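Local coordinates for protein amidohydrolase (Xanthomonas campestris pv. campestris, PDB 4DZH) that binds zinc and is probably a metal-dependent deaminase of the amidohydrolase superfamily, acting on adenosine-type substrates such as 5'-methylthioadenosine, at residues S172-Y177 / D208-R213; G154-V159 / G367-S372; T351-A356 / Q400-A405. One frame throughout, in Å; residues are numbered along the deposited sequence.

Contact 1: S172-Y177 / D208-R213; sequences SSDDEY and DANFER
Asp174 and Asn210 meet because each side chain leaves its helix with CG beside its own backbone N and anti to the carbonyl carbon (chi1 -62° and -79°). Both CB atoms point across the gap. Arg213 uses the other route: CG lies anti to the backbone N, and the chain then runs extended to NE, long enough to reach Asp175.

Two polar links result. Asn210 ND2 donates to Asp174 OD1 at 3.0 Å, and the N-H points almost straight at the oxygen. The acceptor lies in the amide plane of Asn210. The carboxylate of Asp174 is turned nearly perpendicular to that plane, so the donor comes down on OD1 from above the carboxylate. Asn210 OD1 faces the same carboxylate, 3.5 Å from Asp174 CG. A second acid holds the amide: ND2 also donates to Asp165 OD1, so two aspartates share one buried NH2 group.

The other link is a salt bridge. Arg213 NH1 stands 3.0 Å from Asp175 OD1, which sits at the edge of the guanidinium, in its plane. Asp175 is exposed, and its CB points away from the partner helix; the carboxylate bends back to meet the arginine. Arg213 NH1 is 5.9 Å from Asp174 OD2, so Asp174 may add a weak electrostatic pull.

Ser173 is the N-cap of helix 174-188. Its OG accepts from Glu176 N at 3.2 Å. Both acids therefore stand in the first turn, where the helix dipole would tend to stabilise their negative charge.

The contact joins the starts of helices 174-188 and 208-221. They follow the neighbouring parallel strands 156-163 and 194-200, as consecutive strand-helix units of the TIM-barrel fold. Phe178 of helix 174-188 packs against Asn210 and Arg213. Phe211 and Asp208 reach helix 247-254.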
loop_
_atom_site.group_PDB
_atom_site.type_symbol
_atom_site.label_atom_id
_atom_site.label_comp_id
_atom_site.label_asym_id
_atom_site.label_seq_id
_atom_site.Cartn_x
_atom_site.Cartn_y
_atom_site.Cartn_z
ATOM N N SER A 172 -1.107 1.731 38.919
ATOM C CA SER A 172 -2.482 1.639 39.406
ATOM C C SER A 172 -3.053 2.978 39.918
ATOM O O SER A 172 -4.241 3.071 40.258
ATOM C CB SER A 172 -2.600 0.516 40.443
ATOM O OG SER A 172 -1.858 0.820 41.610
ATOM N N SER A 173 -2.216 4.011 39.968
ATOM C CA SER A 173 -2.643 5.311 40.469
ATOM C C SER A 173 -1.992 6.433 39.692
ATOM O O SER A 173 -0.978 6.202 39.017
ATOM C CB SER A 173 -2.304 5.483 41.954
ATOM O OG SER A 173 -0.884 5.573 42.156
ATOM N N ASP A 174 -2.576 7.632 39.769
ATOM C CA ASP A 174 -1.973 8.824 39.152
ATOM C C ASP A 174 -0.518 8.958 39.587
ATOM O O ASP A 174 0.361 9.117 38.751
ATOM C CB ASP A 174 -2.735 10.122 39.493
ATOM C CG ASP A 174 -4.177 10.131 38.989
ATOM O OD1 ASP A 174 -4.473 9.443 37.980
ATOM O OD2 ASP A 174 -5.017 10.847 39.614
ATOM N N ASP A 175 -0.259 8.903 40.903
ATOM C CA ASP A 175 1.103 9.042 41.402
ATOM C C ASP A 175 2.044 8.032 40.781
ATOM O O ASP A 175 3.184 8.380 40.467
ATOM C CB ASP A 175 1.140 8.974 42.930
ATOM C CG ASP A 175 0.587 10.224 43.563
ATOM O OD1 ASP A 175 0.295 11.170 42.805
ATOM O OD2 ASP A 175 0.463 10.286 44.813
ATOM N N GLU A 176 1.577 6.789 40.600
ATOM C CA GLU A 176 2.443 5.769 40.028
ATOM C C GLU A 176 2.728 6.074 38.550
ATOM O O GLU A 176 3.865 5.935 38.133
ATOM C CB GLU A 176 1.905 4.354 40.222
ATOM C CG GLU A 176 2.900 3.243 39.887
ATOM C CD GLU A 176 2.360 1.867 40.210
ATOM O OE1 GLU A 176 1.283 1.797 40.863
ATOM O OE2 GLU A 176 3.004 0.862 39.805
ATOM N N TYR A 177 1.736 6.526 37.787
ATOM C CA TYR A 177 1.996 6.810 36.375
ATOM C C TYR A 177 3.045 7.912 36.268
ATOM O O TYR A 177 3.982 7.832 35.456
ATOM C CB TYR A 177 0.715 7.245 35.629
ATOM C CG TYR A 177 -0.173 6.073 35.184
ATOM C CD1 TYR A 177 0.161 5.285 34.078
ATOM C CD2 TYR A 177 -1.378 5.785 35.862
ATOM C CE1 TYR A 177 -0.649 4.208 33.689
ATOM C CE2 TYR A 177 -2.198 4.722 35.459
ATOM C CZ TYR A 177 -1.838 3.947 34.375
ATOM O OH TYR A 177 -2.637 2.886 33.957
ATOM N N ASP A 208 -8.643 16.644 33.850
ATOM C CA ASP A 208 -8.012 17.963 33.852
ATOM C C ASP A 208 -6.768 18.068 34.763
ATOM O O ASP A 208 -5.781 18.729 34.417
ATOM C CB ASP A 208 -9.027 19.007 34.319
ATOM C CG ASP A 208 -9.987 19.404 33.221
ATOM O OD1 ASP A 208 -9.919 18.784 32.122
ATOM O OD2 ASP A 208 -10.804 20.340 33.432
ATOM N N ALA A 209 -6.835 17.459 35.954
ATOM C CA ALA A 209 -5.727 17.484 36.901
ATOM C C ALA A 209 -4.490 16.757 36.367
ATOM O O ALA A 209 -3.378 17.242 36.527
ATOM C CB ALA A 209 -6.173 16.894 38.227
ATOM N N ASN A 210 -4.700 15.604 35.734
ATOM C CA ASN A 210 -3.607 14.877 35.101
ATOM C C ASN A 210 -3.007 15.657 33.926
ATOM O O ASN A 210 -1.788 15.639 33.721
ATOM C CB ASN A 210 -4.060 13.482 34.671
ATOM C CG ASN A 210 -4.090 12.513 35.844
ATOM O OD1 ASN A 210 -3.416 12.739 36.852
ATOM N ND2 ASN A 210 -4.853 11.437 35.715
ATOM N N PHE A 211 -3.857 16.368 33.180
ATOM C CA PHE A 211 -3.373 17.171 32.051
ATOM C C PHE A 211 -2.561 18.341 32.592
ATOM O O PHE A 211 -1.525 18.729 32.034
ATOM C CB PHE A 211 -4.536 17.680 31.165
ATOM C CG PHE A 211 -4.800 16.810 29.973
ATOM C CD1 PHE A 211 -3.763 16.381 29.130
ATOM C CD2 PHE A 211 -6.084 16.403 29.698
ATOM C CE1 PHE A 211 -4.039 15.577 28.034
ATOM C CE2 PHE A 211 -6.363 15.612 28.620
ATOM C CZ PHE A 211 -5.332 15.198 27.770
ATOM N N GLU A 212 -3.015 18.914 33.706
ATOM C CA GLU A 212 -2.282 20.001 34.310
ATOM C C GLU A 212 -0.896 19.524 34.758
ATOM O O GLU A 212 0.104 20.236 34.615
ATOM C CB GLU A 212 -3.057 20.542 35.512
ATOM C CG GLU A 212 -2.224 21.381 36.492
ATOM C CD GLU A 212 -1.475 22.551 35.839
ATOM O OE1 GLU A 212 -1.746 22.912 34.675
ATOM O OE2 GLU A 212 -0.588 23.104 36.506
ATOM N N ARG A 213 -0.839 18.307 35.290
ATOM C CA ARG A 213 0.410 17.775 35.801
ATOM C C ARG A 213 1.377 17.483 34.640
ATOM O O ARG A 213 2.600 17.703 34.744
ATOM C CB ARG A 213 0.127 16.526 36.628
ATOM C CG ARG A 213 1.282 16.036 37.483
ATOM C CD ARG A 213 0.786 15.072 38.587
ATOM N NE ARG A 213 1.866 14.462 39.381
ATOM C CZ ARG A 213 1.662 13.481 40.263
ATOM N NH1 ARG A 213 0.439 12.994 40.464
ATOM N NH2 ARG A 213 2.673 12.977 40.946
#

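Contact 2: G154-V159 / G367-S372; sequences GFRALV and GDRIGS
Arg156 and Ile370 make the tight part of this contact. The methyl CG2 of Ile370 lies over one face of the Arg156 guanidinium, 3.5 Å from NE. Ile370 CD1 also touches the arginine stem, 3.8 Å from Arg156 CD. The two chains run alongside each other, pointing opposite ways. Arg156 runs out from its strand with CG anti to the backbone N, then bends at chi3 (-57°), which turns the guanidinium across the methyl. Both residues are buried. The charge of Arg156 is met by Asp380, whose OD2 forms a salt bridge with NE.

The looser part lies at the far end of the guanidinium, where the partly exposed Arg369 arrives. Arg369 is modelled in two conformers, which fits a less firmly fixed side chain. Its contacts are given here for one of them and are tentative. In that conformer Arg156 NH1 and Arg369 NH1 are only 3.3 Å apart. Both are donors, so they do not bond to each other. Their guanidinium planes are 79° apart, an orientation that is not a stack. A shared acceptor probably accounts for the closeness: Arg369 NH1 donates to the carbonyl O of Pro192, and Arg156 NH1 bonds weakly to the same oxygen. A water may also bridge the pair. It accepts from Arg156 NH2 at 3.0 Å, at the edge of that guanidinium, and more weakly from Arg369 NH2 at 3.2 Å. Asp380 and the Pro192 carbonyl would partly offset the repulsion of the like charges.

The contact ties the start of strand 156-163 to the loop between helix 349-363 and strand 381-385. Strand 156-163 lies between the parallel strands 133-139 and 194-200. Cys135 of strand 133-139 touches both Arg156 and Ile370.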
loop_
_atom_site.group_PDB
_atom_site.type_symbol
_atom_site.label_atom_id
_atom_site.label_comp_id
_atom_site.label_asym_id
_atom_site.label_seq_id
_atom_site.Cartn_x
_atom_site.Cartn_y
_atom_site.Cartn_z
ATOM N N GLY A 154 20.255 -0.581 19.214
ATOM C CA GLY A 154 20.715 0.597 18.517
ATOM C C GLY A 154 19.701 1.332 17.665
ATOM O O GLY A 154 20.051 1.881 16.632
ATOM N N PHE A 155 18.442 1.373 18.112
ATOM C CA PHE A 155 17.360 1.882 17.298
ATOM C C PHE A 155 16.860 3.178 17.936
ATOM O O PHE A 155 16.736 3.230 19.149
ATOM C CB PHE A 155 16.238 0.819 17.211
ATOM C CG PHE A 155 15.169 1.145 16.201
ATOM C CD1 PHE A 155 14.134 2.041 16.490
ATOM C CD2 PHE A 155 15.202 0.554 14.953
ATOM C CE1 PHE A 155 13.170 2.352 15.528
ATOM C CE2 PHE A 155 14.244 0.873 13.960
ATOM C CZ PHE A 155 13.213 1.761 14.257
ATOM N N ARG A 156 16.646 4.226 17.125
ATOM C CA ARG A 156 16.325 5.538 17.687
ATOM C C ARG A 156 14.850 5.650 18.082
ATOM O O ARG A 156 13.958 5.202 17.364
ATOM C CB ARG A 156 16.676 6.627 16.672
ATOM C CG ARG A 156 16.803 8.034 17.300
ATOM C CD ARG A 156 17.262 9.027 16.243
ATOM N NE ARG A 156 18.529 8.612 15.654
ATOM C CZ ARG A 156 19.718 8.786 16.239
ATOM N NH1 ARG A 156 19.807 9.337 17.459
ATOM N NH2 ARG A 156 20.821 8.389 15.619
ATOM N N ALA A 157 14.595 6.281 19.222
ATOM C CA ALA A 157 13.203 6.393 19.652
ATOM C C ALA A 157 12.961 7.559 20.567
ATOM O O ALA A 157 13.750 7.851 21.468
ATOM C CB ALA A 157 12.793 5.121 20.382
ATOM N N LEU A 158 11.799 8.159 20.370
ATOM C CA LEU A 158 11.202 9.037 21.408
ATOM C C LEU A 158 10.187 8.143 22.104
ATOM O O LEU A 158 9.237 7.648 21.447
ATOM C CB LEU A 158 10.508 10.238 20.744
ATOM C CG LEU A 158 9.805 11.183 21.749
ATOM C CD1 LEU A 158 10.775 11.785 22.767
ATOM C CD2 LEU A 158 9.062 12.313 21.029
ATOM N N VAL A 159 10.413 7.862 23.389
ATOM C CA VAL A 159 9.626 6.850 24.101
ATOM C C VAL A 159 8.677 7.540 25.045
ATOM O O VAL A 159 9.096 8.351 25.882
ATOM C CB VAL A 159 10.539 5.886 24.886
ATOM C CG1 VAL A 159 9.696 4.911 25.714
ATOM C CG2 VAL A 159 11.430 5.114 23.925
ATOM N N GLY A 367 14.908 17.122 15.051
ATOM C CA GLY A 367 15.122 17.814 13.791
ATOM C C GLY A 367 16.558 18.246 13.554
ATOM O O GLY A 367 17.016 18.347 12.407
ATOM N N ASP A 368 17.291 18.540 14.637
ATOM C CA ASP A 368 18.667 18.960 14.466
ATOM C C ASP A 368 19.633 17.804 14.290
ATOM O O ASP A 368 20.790 17.999 13.887
ATOM C CB ASP A 368 19.100 19.833 15.655
ATOM C CG ASP A 368 18.375 21.164 15.696
ATOM O OD1 ASP A 368 17.908 21.625 14.629
ATOM O OD2 ASP A 368 18.309 21.762 16.790
ATOM N N ARG A 369 19.160 16.584 14.553
ATOM C CA ARG A 369 20.056 15.429 14.542
ATOM C C ARG A 369 19.769 14.409 13.427
ATOM O O ARG A 369 20.682 13.701 12.984
ATOM C CB ARG A 369 20.079 14.748 15.926
ATOM C CG ARG A 369 20.719 15.627 17.039
ATOM C CD ARG A 369 20.822 14.907 18.395
ATOM N NE ARG A 369 21.917 13.929 18.451
ATOM C CZ ARG A 369 21.745 12.648 18.767
ATOM N NH1 ARG A 369 20.530 12.195 19.043
ATOM N NH2 ARG A 369 22.788 11.829 18.810
ATOM N N ILE A 370 18.516 14.330 12.983
ATOM C CA ILE A 370 18.153 13.373 11.912
ATOM C C ILE A 370 17.209 14.000 10.884
ATOM O O ILE A 370 16.752 15.134 11.037
ATOM C CB ILE A 370 17.496 12.060 12.454
ATOM C CG1 ILE A 370 16.126 12.360 13.051
ATOM C CG2 ILE A 370 18.374 11.373 13.516
ATOM C CD1 ILE A 370 15.398 11.119 13.608
ATOM N N GLY A 371 16.870 13.247 9.839
ATOM C CA GLY A 371 15.795 13.672 8.946
ATOM C C GLY A 371 16.254 14.236 7.614
ATOM O O GLY A 371 15.429 14.451 6.714
ATOM N N SER A 372 17.555 14.549 7.508
ATOM C CA SER A 372 18.110 15.000 6.244
ATOM C C SER A 372 19.567 14.591 6.178
ATOM O O SER A 372 20.154 14.240 7.208
ATOM C CB SER A 372 17.970 16.519 6.114
ATOM O OG SER A 372 18.538 17.153 7.257
HETATM O O HOH W 1 22.854 8.818 17.812
#

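Contact 3: T351-A356 / Q400-A405; sequences TTLRAA and QLIYAA
Two helices late in the chain, 349-363 and 397-403, pack here through a small apolar core. Ile402 projects from the shorter helix toward the backbone of the longer one. Its CD1 methyl settles between Thr352 and Leu353, 3.9 Å from Thr352 CG2 and 4.0 Å from Leu353 CB. The same methyl lies 3.8 Å from Leu353 N, so it rests against the main chain as well as the side chains. The torsions aim it there: CG1 of Ile402 is anti to the carbonyl carbon (chi1 -64°), and a further turn at chi2 (-68°) carries CD1 to the helix. Leu401 adds a second, looser touch, with its CD1 4.2 Å from Leu353 CD2, where the two leucines meet obliquely.

Thr352 presents its methyl to this core and keeps its hydroxyl for its own helix. OG1 hydrogen-bonds to the carbonyl O of Asp348, one turn back. The polar atom of this buried residue is thereby satisfied.

Ile402 CG2 lies over one face of the Tyr403 ring, 3.7 Å above the plane and offset toward the rim. That tyrosine faces the second subunit: its OH hydrogen-bonds Asp93 of that subunit and Lys338 of its own chain, and its ring makes a cation-pi contact with Lys293 of the second subunit.

All four touching residues are buried. Their apolar contacts, between side chains or from methyl to backbone, are those of helix-on-helix packing, here in an amidohydrolase with a TIM-barrel fold and beside the subunit interface.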
loop_
_atom_site.group_PDB
_atom_site.type_symbol
_atom_site.label_atom_id
_atom_site.label_comp_id
_atom_site.label_asym_id
_atom_site.label_seq_id
_atom_site.Cartn_x
_atom_site.Cartn_y
_atom_site.Cartn_z
ATOM N N THR A 351 7.153 16.465 -0.945
ATOM C CA THR A 351 6.514 16.921 0.290
ATOM C C THR A 351 6.160 15.755 1.195
ATOM O O THR A 351 6.342 15.809 2.414
ATOM C CB THR A 351 5.274 17.742 -0.041
ATOM O OG1 THR A 351 5.677 18.902 -0.795
ATOM C CG2 THR A 351 4.560 18.193 1.228
ATOM N N THR A 352 5.666 14.679 0.592
ATOM C CA THR A 352 5.332 13.494 1.383
ATOM C C THR A 352 6.611 12.874 1.968
ATOM O O THR A 352 6.654 12.496 3.149
ATOM C CB THR A 352 4.553 12.441 0.540
ATOM O OG1 THR A 352 3.314 12.995 0.058
ATOM C CG2 THR A 352 4.246 11.248 1.417
ATOM N N LEU A 353 7.646 12.717 1.141
ATOM C CA LEU A 353 8.901 12.172 1.626
ATOM C C LEU A 353 9.495 13.070 2.733
ATOM O O LEU A 353 10.077 12.563 3.715
ATOM C CB LEU A 353 9.889 11.925 0.473
ATOM C CG LEU A 353 11.123 11.138 0.957
ATOM C CD1 LEU A 353 10.776 9.682 1.344
ATOM C CD2 LEU A 353 12.169 11.104 -0.138
ATOM N N ARG A 354 9.308 14.384 2.584
ATOM C CA ARG A 354 9.761 15.320 3.620
ATOM C C ARG A 354 9.072 15.029 4.958
ATOM O O ARG A 354 9.736 14.952 5.986
ATOM C CB ARG A 354 9.490 16.760 3.174
ATOM C CG ARG A 354 10.076 17.845 4.129
ATOM C CD ARG A 354 10.022 19.205 3.448
ATOM N NE ARG A 354 10.521 20.342 4.269
ATOM C CZ ARG A 354 11.802 20.714 4.277
ATOM N NH1 ARG A 354 12.682 20.001 3.576
ATOM N NH2 ARG A 354 12.217 21.804 4.991
ATOM N N ALA A 355 7.751 14.859 4.931
ATOM C CA ALA A 355 6.976 14.524 6.119
ATOM C C ALA A 355 7.478 13.230 6.767
ATOM O O ALA A 355 7.618 13.140 8.002
ATOM C CB ALA A 355 5.507 14.458 5.807
ATOM N N ALA A 356 7.747 12.218 5.931
ATOM C CA ALA A 356 8.214 10.923 6.412
ATOM C C ALA A 356 9.607 10.922 7.051
ATOM O O ALA A 356 9.997 9.938 7.723
ATOM C CB ALA A 356 8.199 9.914 5.250
ATOM N N GLN A 400 9.206 7.788 -7.682
ATOM C CA GLN A 400 9.383 6.351 -7.527
ATOM C C GLN A 400 9.387 5.895 -6.087
ATOM O O GLN A 400 8.840 4.844 -5.747
ATOM C CB GLN A 400 10.668 5.912 -8.213
ATOM C CG GLN A 400 10.412 4.652 -9.026
ATOM C CD GLN A 400 9.751 4.972 -10.347
ATOM O OE1 GLN A 400 8.776 5.724 -10.440
ATOM N NE2 GLN A 400 10.344 4.399 -11.438
ATOM N N LEU A 401 10.000 6.692 -5.215
ATOM C CA LEU A 401 10.077 6.295 -3.814
ATOM C C LEU A 401 8.703 6.324 -3.160
ATOM O O LEU A 401 8.397 5.490 -2.278
ATOM C CB LEU A 401 10.990 7.268 -3.064
ATOM C CG LEU A 401 12.448 6.983 -3.403
ATOM C CD1 LEU A 401 13.323 8.140 -2.826
ATOM C CD2 LEU A 401 12.931 5.682 -2.863
ATOM N N ILE A 402 7.865 7.247 -3.590
ATOM C CA ILE A 402 6.546 7.389 -2.971
ATOM C C ILE A 402 5.464 6.527 -3.629
ATOM O O ILE A 402 4.655 5.903 -2.924
ATOM C CB ILE A 402 6.138 8.859 -2.977
ATOM C CG1 ILE A 402 7.109 9.701 -2.100
ATOM C CG2 ILE A 402 4.715 9.036 -2.447
ATOM C CD1 ILE A 402 6.998 9.369 -0.624
ATOM N N TYR A 403 5.442 6.459 -4.966
ATOM C CA TYR A 403 4.311 5.845 -5.638
ATOM C C TYR A 403 4.586 4.474 -6.212
ATOM O O TYR A 403 3.651 3.837 -6.765
ATOM C CB TYR A 403 3.802 6.748 -6.755
ATOM C CG TYR A 403 3.335 8.138 -6.292
ATOM C CD1 TYR A 403 2.313 8.283 -5.353
ATOM C CD2 TYR A 403 3.943 9.294 -6.787
ATOM C CE1 TYR A 403 1.890 9.537 -4.922
ATOM C CE2 TYR A 403 3.532 10.568 -6.350
ATOM C CZ TYR A 403 2.502 10.672 -5.420
ATOM O OH TYR A 403 2.062 11.908 -4.982
ATOM N N ALA A 404 5.813 4.001 -6.152
ATOM C CA ALA A 404 6.094 2.662 -6.732
ATOM C C ALA A 404 6.977 1.728 -5.880
ATOM O O ALA A 404 6.794 0.492 -5.916
ATOM C CB ALA A 404 6.711 2.793 -8.152
ATOM N N ALA A 405 7.963 2.267 -5.155
ATOM C CA ALA A 405 8.853 1.435 -4.379
ATOM C C ALA A 405 8.103 0.729 -3.281
ATOM O O ALA A 405 7.274 1.348 -2.569
ATOM C CB ALA A 405 9.956 2.298 -3.766
#

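From the N terminus, strand 156-163 comes first and opens contact 2. Helix 174-188 follows it and opens contact 1, which closes soon after at residues 208-213. Contact 1 is thus nested within the long loop that contact 2 closes, and it links neighbouring helices outside the parallel strands. Contact 3 opens at residues 351-356, before contact 2 closes at 367-372, and itself closes at 400-405. Contacts 2 and 3 therefore cross. Their nearest atoms are about 6 Å apart, while contact 1 lies across the chain's centre from contact 3. Contact 2 alone ties an early strand to the late part of the chain; contact 1 joins first-half helices, contact 3 helices near the subunit interface.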